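Local coordinates for protein EF0056 (Enterococcus faecalis, PDB 6ORI) that is an enterococcal surface protein of unknown function, probably associated with biofilm formation, with an immunoglobulin-like N-terminal region, at residues N28-D33 with H59-S64. Numbering follows the deposited sequence. Where two conformers were deposited one is given.
Sequences NYNFSD and HNIAAS
Phe-31 and His-59 face each other as an antiparallel, non-hydrogen-bonded pair, CA atoms 4.0 Å apart, where the start of strand 31-38 meets the end of strand 50-59; just beyond, Asn-60 N donates to Asn-30 O at 2.9 Å. The two side chains of the pair leave the same face of the sheet next to each other, and their rings meet obliquely, planes at 56° and centroids 5.8 Å apart. Contact is made through His-59 CB, 3.7 Å from Phe-31 CD2, while the imidazole beyond it turns from the 28-33 segment to bond Tyr-118 OH through ND1 and Gly-128 O through NE2. Farther along the phenyl ring, CZ approaches Ala-63 CB, so the ring bridges the strand end and the loop that follows. Ser-32 projects toward Asn-60: with OG between its backbone N and carbonyl carbon (chi1 58°), Ser-32 OG donates to Asn-60 OD1 at 2.9 Å, from a position 24° out of that amide's carbonyl plane. The amide of Asn-60 is gripped at both ends, since ND2 bonds to Lys-289 O. Asn-30 crosses Ile-61 obliquely, its ND2 3.7 Å from Ile-61 CB, and its OD1 accepts from Ala-291 N. A water joins the same ND2, through a weak bond, to Ala-62 O. The contact buries Ile-61 N, for which the model holds no hydrogen-bonding partner. Immediately after the bridge, Ser-32 and Asp-33 both pair with Lys-58 in a classic beta bulge. The whole contact sits at the open end of the 31-38/50-59 pair, opposite its connecting loop, where the chain departs toward strand 68-74, and links that end to the 289-292 loop between strands 277-284 and 300-304 of the five-stranded sheet.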
# COMPACT_ATOMS: atom_id res chain seq x y z
N ASN A 28 -7.20 -5.54 17.69
CA ASN A 28 -5.89 -5.12 17.22
C ASN A 28 -4.83 -6.00 17.83
O ASN A 28 -4.76 -6.19 19.04
CB ASN A 28 -5.68 -3.64 17.52
CG ASN A 28 -6.72 -2.77 16.81
OD1 ASN A 28 -7.91 -2.84 17.12
ND2 ASN A 28 -6.28 -2.00 15.84
N TYR A 29 -4.04 -6.61 16.95
CA TYR A 29 -3.00 -7.54 17.35
C TYR A 29 -1.63 -6.86 17.26
O TYR A 29 -1.54 -5.65 17.22
CB TYR A 29 -3.09 -8.83 16.51
CG TYR A 29 -4.22 -9.76 16.92
CD1 TYR A 29 -4.25 -10.33 18.19
CD2 TYR A 29 -5.24 -10.09 16.04
CE1 TYR A 29 -5.27 -11.23 18.56
CE2 TYR A 29 -6.25 -10.96 16.40
CZ TYR A 29 -6.28 -11.50 17.67
OH TYR A 29 -7.29 -12.37 18.03
N ASN A 30 -0.56 -7.64 17.21
CA ASN A 30 0.79 -7.11 17.28
C ASN A 30 1.58 -7.31 15.99
O ASN A 30 2.80 -7.19 15.98
CB ASN A 30 1.55 -7.79 18.43
CG ASN A 30 0.75 -7.81 19.72
OD1 ASN A 30 0.16 -6.81 20.13
ND2 ASN A 30 0.73 -8.97 20.38
N PHE A 31 0.89 -7.61 14.91
CA PHE A 31 1.49 -7.56 13.58
C PHE A 31 1.59 -6.11 13.18
O PHE A 31 0.73 -5.31 13.58
CB PHE A 31 0.64 -8.33 12.58
CG PHE A 31 0.50 -9.79 12.93
CD1 PHE A 31 -0.52 -10.22 13.76
CD2 PHE A 31 1.39 -10.72 12.45
CE1 PHE A 31 -0.64 -11.55 14.09
CE2 PHE A 31 1.28 -12.04 12.79
CZ PHE A 31 0.27 -12.45 13.62
N SER A 32 2.58 -5.72 12.39
CA SER A 32 2.68 -4.34 11.96
C SER A 32 2.87 -4.14 10.47
O SER A 32 2.69 -3.03 10.01
CB SER A 32 3.75 -3.57 12.73
OG SER A 32 5.01 -4.17 12.58
N ASP A 33 3.19 -5.17 9.70
CA ASP A 33 3.36 -4.95 8.27
C ASP A 33 3.13 -6.22 7.48
O ASP A 33 3.46 -7.32 7.92
CB ASP A 33 4.77 -4.43 7.98
CG ASP A 33 4.86 -3.58 6.73
OD1 ASP A 33 3.83 -3.25 6.08
OD2 ASP A 33 6.00 -3.13 6.43
N HIS A 59 6.12 -8.53 12.51
CA HIS A 59 5.35 -8.50 13.75
C HIS A 59 6.25 -8.10 14.91
O HIS A 59 7.49 -8.10 14.79
CB HIS A 59 4.58 -9.80 14.00
CG HIS A 59 5.42 -11.03 13.94
ND1 HIS A 59 5.81 -11.60 12.75
CD2 HIS A 59 5.96 -11.78 14.92
CE1 HIS A 59 6.55 -12.66 13.01
NE2 HIS A 59 6.68 -12.78 14.32
N ASN A 60 5.63 -7.71 16.01
CA ASN A 60 6.32 -6.98 17.06
C ASN A 60 6.43 -7.78 18.34
O ASN A 60 7.24 -7.43 19.22
CB ASN A 60 5.60 -5.67 17.37
CG ASN A 60 5.41 -4.79 16.17
OD1 ASN A 60 6.09 -4.94 15.14
ND2 ASN A 60 4.51 -3.83 16.29
N ILE A 61 5.63 -8.85 18.45
CA ILE A 61 5.62 -9.76 19.59
C ILE A 61 5.57 -11.16 19.00
O ILE A 61 4.92 -11.38 17.99
CB ILE A 61 4.37 -9.52 20.48
CG1 ILE A 61 4.38 -8.10 21.05
CG2 ILE A 61 4.29 -10.54 21.61
CD1 ILE A 61 5.56 -7.80 21.96
N ALA A 62 6.27 -12.11 19.61
CA ALA A 62 6.33 -13.44 19.07
C ALA A 62 4.92 -13.96 18.77
O ALA A 62 3.98 -13.73 19.53
CB ALA A 62 7.05 -14.37 20.03
N ALA A 63 4.78 -14.62 17.62
CA ALA A 63 3.52 -15.18 17.19
C ALA A 63 3.77 -16.61 16.75
O ALA A 63 4.89 -17.01 16.47
CB ALA A 63 2.94 -14.38 16.04
N SER A 64 2.70 -17.39 16.69
CA SER A 64 2.82 -18.80 16.35
C SER A 64 1.48 -19.31 15.88
O SER A 64 0.47 -18.61 15.96
CB SER A 64 3.29 -19.63 17.54
OG SER A 64 2.41 -19.46 18.63
O HOH W 1 1.90 -11.73 18.96